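Local coordinates for FACT complex subunit SPT16 (Ashbya gossypii, PDB 6A8M), which probably works with POB3 in the FACT complex as a histone chaperone that reorganizes nucleosomes, this chain being the N-terminal part of SPT16 with its peptidase-like domain, at residues 57-62 / 251-256; 194-199 / 300-305; 224-227 / 231-234. All blocks are in the same frame, centred on the assembly; numbering follows the deposited sequence.

Contact 1: residues 57-62 / 251-256; sequences LGYEFP and VNYLDW
The phenol end of Tyr-59 overlaps the phenol end of Tyr-253, and this pair makes the whole contact between the two segments. It bridges the N-terminal lobe, which carries 57-62, and the M24 peptidase-like domain, which carries 251-256. The two side chains cross at about a right angle, and the rings do not stack. Tyr-59 OH donates a hydrogen bond to Tyr-253 OH across 3.0 Å. The acceptor oxygen lies at the edge of the Tyr-59 ring, near its plane, and is 3.6 Å from Tyr-59 CE1. In return, Tyr-59 CE1 sits at the edge of the Tyr-253 ring. The contact therefore joins one polar bond to a small apolar touch. It is a surface contact of only 78 Å². A phenylalanine in place of Tyr-59 would lack the hydroxyl, so Tyr-253 OH would probably lose its partner in the N-terminal lobe and the bridge would be left with weak ring-edge contact.

In both tyrosines CG lies anti to the carbonyl carbon (chi1 -59° in Tyr-59), and the phenol ends meet from CA atoms 10.7 Å apart. Gly-58 leaves the end of helix 48-57 with a positive phi of 86°, and the chain then turns into Tyr-59, whose side chain also rests on Val-5. Tyr-253 comes just before strand 254-256. Its backbone bonds to Lys-296, which also makes a cation-pi contact with its ring, and its side chain packs on Tyr-295. Next to the bonded hydroxyls, the nearest ring carbons are Tyr-59 CE1 and Tyr-253 CE1, 3.9 Å apart.

Contact 2: residues 194-199 / 300-305; sequences KFMNLL and SNISRT
Met-196 reaches from its helix onto the strand and touches Ile-302, Ser-303 and Arg-304. Its CG is anti to the backbone N (chi1 -175°), and the chain then bends at both chi2 and chi3. This lets different atoms of one side chain meet different residues. Met-196 CB lies 4.0 Å from Ile-302 CG2. Further out, Met-196 CG is 3.9 Å from Arg-304 CG, and the sulfur SD also lies beside that methylene. The methyl folds over the strand backbone: Met-196 CE is 3.6 Å from Ile-302 O. It also lies beside Ile-302 CG2 and reaches Ser-303 CA. The contact is buried and largely apolar, with one methyl set against a backbone carbonyl oxygen.

Ile-302 and Arg-304 both direct CB toward the helix. Ser-303, between them, points away and bonds to Ser-290. Ile-302 CD1 lies over the centre of one face of the Arg-304 guanidinium, 3.5 Å above its plane. The group is also tied to the neighbouring backbone: Arg-304 NH1 donates to Ser-303 O at 2.9 Å. That bond comes from above the carbonyl plane, 47° out of it, but lies close to the guanidinium plane.

Outside the two segments, Arg-304 NE bonds to Thr-435 O and NH2 to Tyr-434 O and Asp-419. These bonds probably fix the methylene that Met-196 meets. Tyr-434 also packs on Met-196 and Ile-302. The strand pairs with Cys-291 and Ala-289 and, through Ser-303, with Ala-418. The axes of 194-199 and 302-305 approach to 9.5 Å, their N-to-C directions 27° apart. Helix 179-208 thus packs on strand 298-308 of a curved sheet, in keeping with the pita-bread fold of M24 peptidases, where helices cover the sheet.

Contact 3: residues 224-227 / 231-234; sequences NEID and FLKK
Leu-232 lays its isobutyl group against the backbone carbonyl of Ile-226. Its CB points toward 224-227 and also packs against Val-251. CG is anti to the carbonyl carbon (chi1 -67°), and Leu-232 CG comes to 3.8 Å from Ile-226 O. The branch then divides. Leu-232 CD1 is the closest point, 3.3 Å from Ile-226 O, so the methyl sits in van der Waals contact with the oxygen. Leu-232 CD2 stays further off, 4.2 Å from Ile-226 O, and only loosely touches Ile-226 CG1.

The arrangement belongs to a tight connection between two successive helices, 215-224 and 229-233, in the peptidase-like domain. Residues 224-227 form a turn, with Asp-227 N bonded to Asn-224 O at 3.2 Å. The short helix 229-233 follows and packs its Phe-231 and Leu-232 against it.

Phe-231 adds a second contact beside the first. Its CD2 lies 4.0 Å from Glu-225 O, which approaches the ring obliquely. The far part of the ring rests on Leu-198 of helix 179-208. Ile-226 directs its CB away from 231-234, and its side chain packs mainly on Phe-195 and Trp-256. Leu-232 also touches Leu-254 of strand 254-256.

How the contacts relate
From the N terminus, 57-62 in the N-terminal lobe comes first, and its partner 251-256 follows 189 residues later. Contact 1 thus closes a long loop between lobe and peptidase-like domain. Contact 2 starts within that loop at 194-199 and ends beyond it at 300-305, so the two cross. Contact 3, 224-227 with 231-234, is local and lies inside both loops. The contacts also meet in space, at Phe-195 of contact 2, which touches residues of both the others. Contact 1 ties the N-terminal lobe to the peptidase-like domain. Inside that domain, contact 2 joins helix 179-208 to strand 298-308, and contact 3 joins the short helix 229-233 to the turn before it.

Contact 1: residues 57-62 / 251-256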
ATOM      1  N   LEU A  57      11.887  -7.812  -7.516  1.00 15.47           N
ATOM      2  CA  LEU A  57      12.947  -7.163  -8.273  1.00 17.87           C
ATOM      3  C   LEU A  57      13.296  -5.778  -7.770  1.00 20.19           C
ATOM      4  O   LEU A  57      14.411  -5.312  -8.036  1.00 21.48           O
ATOM      5  CB  LEU A  57      12.544  -7.046  -9.750  1.00 18.07           C
ATOM      6  CG  LEU A  57      12.192  -8.379 -10.398  1.00 20.11           C
ATOM      7  CD1 LEU A  57      11.475  -8.135 -11.722  1.00 22.49           C
ATOM      8  CD2 LEU A  57      13.435  -9.226 -10.582  1.00 23.19           C
ATOM      9  N   GLY A  58      12.384  -5.114  -7.056  1.00 19.53           N
ATOM     10  CA  GLY A  58      12.561  -3.723  -6.689  1.00 18.83           C
ATOM     11  C   GLY A  58      12.093  -2.743  -7.732  1.00 20.58           C
ATOM     12  O   GLY A  58      12.094  -1.535  -7.465  1.00 21.10           O
ATOM     13  N   TYR A  59      11.657  -3.225  -8.897  1.00 18.29           N
ATOM     14  CA  TYR A  59      11.290  -2.392 -10.036  1.00 17.69           C
ATOM     15  C   TYR A  59      10.223  -3.122 -10.820  1.00 18.57           C
ATOM     16  O   TYR A  59      10.180  -4.354 -10.820  1.00 18.81           O
ATOM     17  CB  TYR A  59      12.461  -2.135 -10.987  1.00 18.73           C
ATOM     18  CG  TYR A  59      13.618  -1.463 -10.325  1.00 22.67           C
ATOM     19  CD1 TYR A  59      13.674  -0.081 -10.260  1.00 25.47           C
ATOM     20  CD2 TYR A  59      14.632  -2.198  -9.739  1.00 24.65           C
ATOM     21  CE1 TYR A  59      14.725   0.559  -9.652  1.00 27.36           C
ATOM     22  CE2 TYR A  59      15.699  -1.558  -9.108  1.00 28.96           C
ATOM     23  CZ  TYR A  59      15.729  -0.170  -9.077  1.00 30.17           C
ATOM     24  OH  TYR A  59      16.763   0.513  -8.464  1.00 32.93           O
ATOM     25  N   GLU A  60       9.374  -2.356 -11.495  1.00 17.83           N
ATOM     26  CA  GLU A  60       8.442  -2.938 -12.446  1.00 18.77           C
ATOM     27  C   GLU A  60       9.178  -3.198 -13.764  1.00 19.48           C
ATOM     28  O   GLU A  60       9.913  -2.334 -14.258  1.00 18.39           O
ATOM     29  CB  GLU A  60       7.237  -2.011 -12.637  1.00 20.99           C
ATOM     30  CG  GLU A  60       6.163  -2.580 -13.532  1.00 23.04           C
ATOM     31  CD  GLU A  60       5.030  -1.614 -13.835  1.00 25.48           C
ATOM     32  OE1 GLU A  60       5.276  -0.549 -14.449  1.00 27.06           O
ATOM     33  OE2 GLU A  60       3.887  -1.934 -13.487  1.00 24.91           O
ATOM     34  N   PHE A  61       9.029  -4.410 -14.308  1.00 16.56           N
ATOM     35  CA  PHE A  61       9.615  -4.768 -15.598  1.00 17.05           C
ATOM     36  C   PHE A  61       8.487  -4.875 -16.608  1.00 17.88           C
ATOM     37  O   PHE A  61       7.784  -5.900 -16.648  1.00 18.16           O
ATOM     38  CB  PHE A  61      10.391  -6.094 -15.523  1.00 18.10           C
ATOM     39  CG  PHE A  61      11.839  -5.967 -15.071  1.00 20.63           C
ATOM     40  CD1 PHE A  61      12.203  -5.112 -14.043  1.00 23.63           C
ATOM     41  CD2 PHE A  61      12.818  -6.758 -15.647  1.00 20.77           C
ATOM     42  CE1 PHE A  61      13.542  -5.012 -13.636  1.00 23.34           C
ATOM     43  CE2 PHE A  61      14.152  -6.678 -15.242  1.00 24.35           C
ATOM     44  CZ  PHE A  61      14.511  -5.807 -14.235  1.00 23.59           C
ATOM     45  N   PRO A  62       8.225  -3.846 -17.405  1.00 18.10           N
ATOM     46  CA  PRO A  62       7.131  -3.941 -18.372  1.00 17.23           C
ATOM     47  C   PRO A  62       7.394  -5.024 -19.407  1.00 16.09           C
ATOM     48  O   PRO A  62       8.527  -5.479 -19.602  1.00 16.89           O
ATOM     49  CB  PRO A  62       7.103  -2.552 -19.018  1.00 18.84           C
ATOM     50  CG  PRO A  62       7.662  -1.667 -17.969  1.00 20.42           C
ATOM     51  CD  PRO A  62       8.765  -2.477 -17.338  1.00 18.90           C
ATOM     52  N   VAL A 251      15.939  11.125  -3.978  1.00 22.00           N
ATOM     53  CA  VAL A 251      14.707  11.879  -4.227  1.00 20.95           C
ATOM     54  C   VAL A 251      13.886  11.252  -5.340  1.00 20.38           C
ATOM     55  O   VAL A 251      12.660  11.434  -5.390  1.00 20.55           O
ATOM     56  CB  VAL A 251      15.013  13.357  -4.562  1.00 20.44           C
ATOM     57  CG1 VAL A 251      15.670  14.087  -3.378  1.00 23.90           C
ATOM     58  CG2 VAL A 251      15.875  13.439  -5.814  1.00 21.91           C
ATOM     59  N   ASN A 252      14.536  10.525  -6.254  1.00 20.43           N
ATOM     60  CA  ASN A 252      13.854   9.943  -7.403  1.00 21.85           C
ATOM     61  C   ASN A 252      12.926   8.794  -7.032  1.00 21.58           C
ATOM     62  O   ASN A 252      12.127   8.380  -7.873  1.00 22.12           O
ATOM     63  CB  ASN A 252      14.868   9.439  -8.429  1.00 26.03           C
ATOM     64  CG  ASN A 252      15.552  10.562  -9.173  1.00 29.63           C
ATOM     65  OD1 ASN A 252      15.027  11.669  -9.277  1.00 28.95           O
ATOM     66  ND2 ASN A 252      16.743  10.282  -9.693  1.00 31.97           N
ATOM     67  N   TYR A 253      13.007   8.273  -5.808  1.00 22.59           N
ATOM     68  CA  TYR A 253      12.143   7.177  -5.384  1.00 18.66           C
ATOM     69  C   TYR A 253      11.058   7.610  -4.404  1.00 17.02           C
ATOM     70  O   TYR A 253      10.425   6.748  -3.788  1.00 14.67           O
ATOM     71  CB  TYR A 253      12.973   6.063  -4.757  1.00 20.23           C
ATOM     72  CG  TYR A 253      13.901   5.379  -5.723  1.00 29.71           C
ATOM     73  CD1 TYR A 253      13.449   4.338  -6.524  1.00 35.85           C
ATOM     74  CD2 TYR A 253      15.234   5.741  -5.807  1.00 34.30           C
ATOM     75  CE1 TYR A 253      14.305   3.689  -7.399  1.00 39.74           C
ATOM     76  CE2 TYR A 253      16.095   5.111  -6.684  1.00 37.99           C
ATOM     77  CZ  TYR A 253      15.630   4.087  -7.479  1.00 39.86           C
ATOM     78  OH  TYR A 253      16.489   3.452  -8.348  1.00 39.73           O
ATOM     79  N   LEU A 254      10.859   8.910  -4.213  1.00 15.63           N
ATOM     80  CA  LEU A 254       9.777   9.422  -3.374  1.00 13.52           C
ATOM     81  C   LEU A 254       8.611   9.841  -4.267  1.00 15.98           C
ATOM     82  O   LEU A 254       8.818  10.524  -5.278  1.00 16.88           O
ATOM     83  CB  LEU A 254      10.261  10.604  -2.531  1.00 15.80           C
ATOM     84  CG  LEU A 254       9.337  10.969  -1.376  1.00 17.14           C
ATOM     85  CD1 LEU A 254       9.635  10.086  -0.182  1.00 16.92           C
ATOM     86  CD2 LEU A 254       9.481  12.452  -1.022  1.00 18.04           C
ATOM     87  N   ASP A 255       7.395   9.427  -3.899  1.00 13.97           N
ATOM     88  CA  ASP A 255       6.201   9.785  -4.662  1.00 16.50           C
ATOM     89  C   ASP A 255       5.002   9.818  -3.707  1.00 12.90           C
ATOM     90  O   ASP A 255       5.102   9.450  -2.538  1.00 13.78           O
ATOM     91  CB  ASP A 255       5.992   8.789  -5.822  1.00 19.96           C
ATOM     92  CG  ASP A 255       5.070   9.320  -6.925  1.00 23.90           C
ATOM     93  OD1 ASP A 255       4.607  10.475  -6.850  1.00 23.85           O
ATOM     94  OD2 ASP A 255       4.831   8.553  -7.886  1.00 25.95           O
ATOM     95  N   TRP A 256       3.857  10.254  -4.209  1.00 13.72           N
ATOM     96  CA  TRP A 256       2.621  10.128  -3.446  1.00 13.24           C
ATOM     97  C   TRP A 256       2.073   8.708  -3.533  1.00 12.83           C
ATOM     98  O   TRP A 256       2.137   8.068  -4.585  1.00 15.39           O
ATOM     99  CB  TRP A 256       1.555  11.093  -3.976  1.00 14.76           C
ATOM    100  CG  TRP A 256       1.823  12.522  -3.669  1.00 11.00           C
ATOM    101  CD1 TRP A 256       2.187  13.502  -4.551  1.00 12.85           C
ATOM    102  CD2 TRP A 256       1.755  13.146  -2.380  1.00 14.61           C
ATOM    103  NE1 TRP A 256       2.333  14.696  -3.893  1.00 13.70           N
ATOM    104  CE2 TRP A 256       2.090  14.504  -2.559  1.00 11.61           C
ATOM    105  CE3 TRP A 256       1.451  12.690  -1.095  1.00 16.17           C
ATOM    106  CZ2 TRP A 256       2.125  15.413  -1.505  1.00 15.72           C
ATOM    107  CZ3 TRP A 256       1.494  13.591  -0.047  1.00 18.04           C
ATOM    108  CH2 TRP A 256       1.815  14.940  -0.257  1.00 17.18           C
TER

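Contact 2: residues 194-199 / 300-305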
ATOM      1  N   LYS A 194       6.377  15.101   6.850  1.00 14.46           N
ATOM      2  CA  LYS A 194       6.805  16.400   6.331  1.00 15.49           C
ATOM      3  C   LYS A 194       5.697  17.065   5.534  1.00 15.47           C
ATOM      4  O   LYS A 194       5.512  18.283   5.613  1.00 17.85           O
ATOM      5  CB  LYS A 194       8.030  16.253   5.437  1.00 17.89           C
ATOM      6  CG  LYS A 194       9.270  15.802   6.158  1.00 20.95           C
ATOM      7  CD  LYS A 194       9.628  16.788   7.234  1.00 26.93           C
ATOM      8  CE  LYS A 194      11.082  16.699   7.543  1.00 32.56           C
ATOM      9  NZ  LYS A 194      11.456  17.797   8.476  1.00 36.83           N
ATOM     10  N   PHE A 195       4.997  16.286   4.718  1.00 13.87           N
ATOM     11  CA  PHE A 195       3.919  16.838   3.909  1.00 15.22           C
ATOM     12  C   PHE A 195       2.689  17.167   4.744  1.00 14.83           C
ATOM     13  O   PHE A 195       1.993  18.148   4.443  1.00 13.11           O
ATOM     14  CB  PHE A 195       3.611  15.885   2.750  1.00 15.39           C
ATOM     15  CG  PHE A 195       4.645  15.969   1.667  1.00 16.29           C
ATOM     16  CD1 PHE A 195       4.619  17.029   0.775  1.00 15.85           C
ATOM     17  CD2 PHE A 195       5.683  15.064   1.599  1.00 16.05           C
ATOM     18  CE1 PHE A 195       5.607  17.172  -0.199  1.00 17.98           C
ATOM     19  CE2 PHE A 195       6.667  15.195   0.633  1.00 18.99           C
ATOM     20  CZ  PHE A 195       6.628  16.245  -0.266  1.00 21.06           C
ATOM     21  N   MET A 196       2.400  16.394   5.801  1.00 12.71           N
ATOM     22  CA  MET A 196       1.326  16.817   6.701  1.00 14.70           C
ATOM     23  C   MET A 196       1.668  18.151   7.364  1.00 15.38           C
ATOM     24  O   MET A 196       0.794  19.022   7.521  1.00 15.63           O
ATOM     25  CB  MET A 196       1.035  15.735   7.752  1.00 14.79           C
ATOM     26  CG  MET A 196      -0.165  16.063   8.663  1.00 13.45           C
ATOM     27  SD  MET A 196      -1.710  16.405   7.773  1.00 15.21           S
ATOM     28  CE  MET A 196      -2.178  14.755   7.271  1.00 13.72           C
ATOM     29  N   ASN A 197       2.939  18.343   7.741  1.00 14.10           N
ATOM     30  CA  ASN A 197       3.356  19.635   8.280  1.00 17.31           C
ATOM     31  C   ASN A 197       3.111  20.757   7.278  1.00 18.75           C
ATOM     32  O   ASN A 197       2.615  21.829   7.646  1.00 17.70           O
ATOM     33  CB  ASN A 197       4.827  19.620   8.679  1.00 19.23           C
ATOM     34  CG  ASN A 197       5.278  20.986   9.188  1.00 24.59           C
ATOM     35  OD1 ASN A 197       4.818  21.433  10.234  1.00 25.40           O
ATOM     36  ND2 ASN A 197       6.123  21.679   8.419  1.00 28.69           N
ATOM     37  N   LEU A 198       3.496  20.540   6.013  1.00 17.97           N
ATOM     38  CA  LEU A 198       3.286  21.554   4.982  1.00 21.04           C
ATOM     39  C   LEU A 198       1.809  21.822   4.804  1.00 20.87           C
ATOM     40  O   LEU A 198       1.392  22.970   4.621  1.00 20.55           O
ATOM     41  CB  LEU A 198       3.859  21.097   3.645  1.00 20.68           C
ATOM     42  CG  LEU A 198       5.345  21.161   3.372  1.00 24.29           C
ATOM     43  CD1 LEU A 198       5.567  20.597   1.986  1.00 25.70           C
ATOM     44  CD2 LEU A 198       5.860  22.599   3.469  1.00 27.48           C
ATOM     45  N   LEU A 199       1.013  20.755   4.845  1.00 18.22           N
ATOM     46  CA  LEU A 199      -0.424  20.886   4.701  1.00 18.52           C
ATOM     47  C   LEU A 199      -0.997  21.739   5.818  1.00 18.08           C
ATOM     48  O   LEU A 199      -1.818  22.627   5.576  1.00 19.38           O
ATOM     49  CB  LEU A 199      -1.068  19.506   4.702  1.00 17.52           C
ATOM     50  CG  LEU A 199      -2.531  19.467   4.294  1.00 17.76           C
ATOM     51  CD1 LEU A 199      -2.807  18.090   3.701  1.00 17.27           C
ATOM     52  CD2 LEU A 199      -3.450  19.728   5.488  1.00 18.12           C
ATOM     53  N   SER A 300       3.083   4.692   3.143  1.00  9.75           N
ATOM     54  CA  SER A 300       2.734   5.129   4.492  1.00 10.25           C
ATOM     55  C   SER A 300       1.503   6.026   4.391  1.00 11.22           C
ATOM     56  O   SER A 300       1.073   6.427   3.299  1.00 11.43           O
ATOM     57  CB  SER A 300       3.892   5.868   5.185  1.00 11.24           C
ATOM     58  OG  SER A 300       4.265   7.018   4.437  1.00 14.15           O
ATOM     59  N   ASN A 301       0.920   6.327   5.548  1.00 12.04           N
ATOM     60  CA  ASN A 301      -0.329   7.079   5.598  1.00 10.35           C
ATOM     61  C   ASN A 301      -0.359   7.859   6.899  1.00 12.01           C
ATOM     62  O   ASN A 301       0.106   7.360   7.927  1.00 13.36           O
ATOM     63  CB  ASN A 301      -1.563   6.158   5.526  1.00 12.31           C
ATOM     64  CG  ASN A 301      -2.832   6.936   5.338  1.00 11.17           C
ATOM     65  OD1 ASN A 301      -2.901   7.754   4.427  1.00 11.94           O
ATOM     66  ND2 ASN A 301      -3.825   6.734   6.225  1.00 11.60           N
ATOM     67  N   ILE A 302      -0.900   9.079   6.847  1.00 12.05           N
ATOM     68  CA  ILE A 302      -1.139   9.878   8.049  1.00 11.07           C
ATOM     69  C   ILE A 302      -2.412  10.677   7.818  1.00 11.37           C
ATOM     70  O   ILE A 302      -2.620  11.213   6.728  1.00 12.47           O
ATOM     71  CB  ILE A 302       0.042  10.812   8.390  1.00 11.09           C
ATOM     72  CG1 ILE A 302      -0.195  11.502   9.752  1.00 12.65           C
ATOM     73  CG2 ILE A 302       0.342  11.830   7.250  1.00 12.66           C
ATOM     74  CD1 ILE A 302       1.033  12.293  10.278  1.00 13.10           C
ATOM     75  N   SER A 303      -3.276  10.727   8.830  1.00 10.36           N
ATOM     76  CA  SER A 303      -4.477  11.555   8.774  1.00 10.18           C
ATOM     77  C   SER A 303      -4.563  12.341  10.067  1.00 11.92           C
ATOM     78  O   SER A 303      -4.320  11.800  11.148  1.00 12.41           O
ATOM     79  CB  SER A 303      -5.774  10.749   8.591  1.00 10.99           C
ATOM     80  OG  SER A 303      -5.829  10.136   7.317  1.00 14.04           O
ATOM     81  N   ARG A 304      -4.932  13.605   9.952  1.00 10.84           N
ATOM     82  CA  ARG A 304      -5.079  14.456  11.126  1.00 11.66           C
ATOM     83  C   ARG A 304      -6.403  15.189  11.016  1.00 13.94           C
ATOM     84  O   ARG A 304      -6.937  15.397   9.913  1.00 14.76           O
ATOM     85  CB  ARG A 304      -3.929  15.477  11.246  1.00 11.74           C
ATOM     86  CG  ARG A 304      -2.574  14.817  11.472  1.00 12.76           C
ATOM     87  CD  ARG A 304      -2.546  14.192  12.852  1.00 13.45           C
ATOM     88  NE  ARG A 304      -1.255  13.632  13.263  1.00 13.67           N
ATOM     89  CZ  ARG A 304      -0.983  12.329  13.208  1.00 14.66           C
ATOM     90  NH1 ARG A 304      -1.892  11.478  12.702  1.00 11.89           N
ATOM     91  NH2 ARG A 304       0.185  11.868  13.658  1.00 15.35           N
ATOM     92  N   THR A 305      -6.920  15.596  12.166  1.00 13.84           N
ATOM     93  CA  THR A 305      -8.050  16.513  12.233  1.00 11.25           C
ATOM     94  C   THR A 305      -7.537  17.835  12.792  1.00 12.64           C
ATOM     95  O   THR A 305      -6.808  17.850  13.794  1.00 14.01           O
ATOM     96  CB  THR A 305      -9.161  15.955  13.134  1.00 13.59           C
ATOM     97  OG1 THR A 305      -9.603  14.692  12.637  1.00 13.97           O
ATOM     98  CG2 THR A 305     -10.354  16.906  13.171  1.00 14.34           C
TER

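Contact 3: residues 224-227 / 231-234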
ATOM      1  N   ASN A 224       1.445  19.291  -5.307  1.00 14.93           N
ATOM      2  CA  ASN A 224       2.472  19.688  -6.255  1.00 16.15           C
ATOM      3  C   ASN A 224       3.792  20.038  -5.583  1.00 16.68           C
ATOM      4  O   ASN A 224       4.807  20.165  -6.277  1.00 18.58           O
ATOM      5  CB  ASN A 224       1.961  20.867  -7.088  1.00 21.02           C
ATOM      6  CG  ASN A 224       0.788  20.463  -7.988  1.00 25.14           C
ATOM      7  OD1 ASN A 224      -0.319  20.998  -7.884  1.00 30.76           O
ATOM      8  ND2 ASN A 224       1.038  19.520  -8.876  1.00 22.89           N
ATOM      9  N   GLU A 225       3.805  20.168  -4.254  1.00 18.03           N
ATOM     10  CA  GLU A 225       5.051  20.459  -3.553  1.00 21.09           C
ATOM     11  C   GLU A 225       6.075  19.340  -3.706  1.00 18.95           C
ATOM     12  O   GLU A 225       7.279  19.605  -3.610  1.00 19.17           O
ATOM     13  CB  GLU A 225       4.763  20.708  -2.068  1.00 22.00           C
ATOM     14  CG  GLU A 225       3.912  21.939  -1.804  1.00 23.73           C
ATOM     15  CD  GLU A 225       4.722  23.210  -1.843  1.00 30.34           C
ATOM     16  OE1 GLU A 225       5.841  23.203  -1.295  1.00 29.99           O
ATOM     17  OE2 GLU A 225       4.247  24.210  -2.426  1.00 33.04           O
ATOM     18  N   ILE A 226       5.633  18.105  -3.960  1.00 16.88           N
ATOM     19  CA  ILE A 226       6.567  16.981  -4.062  1.00 15.09           C
ATOM     20  C   ILE A 226       7.442  17.102  -5.292  1.00 17.57           C
ATOM     21  O   ILE A 226       8.480  16.443  -5.377  1.00 20.44           O
ATOM     22  CB  ILE A 226       5.816  15.635  -4.082  1.00 13.73           C
ATOM     23  CG1 ILE A 226       6.739  14.468  -3.653  1.00 13.58           C
ATOM     24  CG2 ILE A 226       5.203  15.381  -5.446  1.00 13.92           C
ATOM     25  CD1 ILE A 226       5.966  13.226  -3.251  1.00 14.18           C
ATOM     26  N   ASP A 227       7.073  17.927  -6.258  1.00 18.73           N
ATOM     27  CA  ASP A 227       7.927  18.014  -7.433  1.00 21.74           C
ATOM     28  C   ASP A 227       9.011  19.076  -7.300  1.00 22.16           C
ATOM     29  O   ASP A 227       9.757  19.302  -8.260  1.00 23.80           O
ATOM     30  CB  ASP A 227       7.082  18.243  -8.686  1.00 25.50           C
ATOM     31  CG  ASP A 227       6.224  17.018  -9.023  1.00 27.04           C
ATOM     32  OD1 ASP A 227       6.691  15.862  -8.869  1.00 29.54           O
ATOM     33  OD2 ASP A 227       5.073  17.211  -9.423  1.00 31.83           O
ATOM     34  N   PHE A 231      13.718  21.133  -2.679  1.00 21.87           N
ATOM     35  CA  PHE A 231      13.145  20.937  -1.359  1.00 20.42           C
ATOM     36  C   PHE A 231      13.345  19.504  -0.894  1.00 19.80           C
ATOM     37  O   PHE A 231      13.714  19.268   0.260  1.00 21.74           O
ATOM     38  CB  PHE A 231      11.659  21.286  -1.393  1.00 18.97           C
ATOM     39  CG  PHE A 231      10.853  20.635  -0.310  1.00 21.93           C
ATOM     40  CD1 PHE A 231      11.011  21.030   1.010  1.00 25.36           C
ATOM     41  CD2 PHE A 231       9.915  19.662  -0.607  1.00 22.95           C
ATOM     42  CE1 PHE A 231      10.263  20.432   2.015  1.00 24.57           C
ATOM     43  CE2 PHE A 231       9.167  19.067   0.407  1.00 22.73           C
ATOM     44  CZ  PHE A 231       9.349  19.467   1.707  1.00 23.67           C
ATOM     45  N   LEU A 232      13.111  18.535  -1.785  1.00 19.89           N
ATOM     46  CA  LEU A 232      13.271  17.133  -1.418  1.00 21.85           C
ATOM     47  C   LEU A 232      14.719  16.813  -1.060  1.00 21.89           C
ATOM     48  O   LEU A 232      14.969  16.071  -0.108  1.00 25.65           O
ATOM     49  CB  LEU A 232      12.797  16.222  -2.543  1.00 22.66           C
ATOM     50  CG  LEU A 232      11.319  16.164  -2.927  1.00 21.77           C
ATOM     51  CD1 LEU A 232      11.137  15.030  -3.933  1.00 20.63           C
ATOM     52  CD2 LEU A 232      10.449  15.945  -1.714  1.00 20.12           C
ATOM     53  N   LYS A 233      15.681  17.377  -1.800  1.00 22.72           N
ATOM     54  CA  LYS A 233      17.093  17.134  -1.506  1.00 27.64           C
ATOM     55  C   LYS A 233      17.425  17.500  -0.069  1.00 28.78           C
ATOM     56  O   LYS A 233      18.224  16.818   0.588  1.00 28.87           O
ATOM     57  CB  LYS A 233      17.984  17.935  -2.459  1.00 33.35           C
ATOM     58  CG  LYS A 233      18.496  17.169  -3.667  1.00 39.54           C
ATOM     59  CD  LYS A 233      17.693  17.497  -4.922  1.00 43.71           C
ATOM     60  CE  LYS A 233      17.978  16.535  -6.065  1.00 46.77           C
ATOM     61  NZ  LYS A 233      17.063  16.770  -7.232  1.00 48.27           N
ATOM     62  N   LYS A 234      16.824  18.575   0.439  1.00 26.02           N
ATOM     63  CA  LYS A 234      17.140  19.053   1.779  1.00 27.22           C
ATOM     64  C   LYS A 234      16.531  18.195   2.871  1.00 27.73           C
ATOM     65  O   LYS A 234      16.804  18.442   4.053  1.00 30.41           O
ATOM     66  CB  LYS A 234      16.667  20.488   1.942  1.00 27.40           C
ATOM     67  CG  LYS A 234      17.474  21.469   1.142  1.00 29.77           C
ATOM     68  CD  LYS A 234      16.577  22.634   0.803  1.00 31.38           C
ATOM     69  CE  LYS A 234      17.271  23.936   0.812  1.00 31.54           C
ATOM     70  NZ  LYS A 234      16.216  24.982   0.578  1.00 28.59           N
TER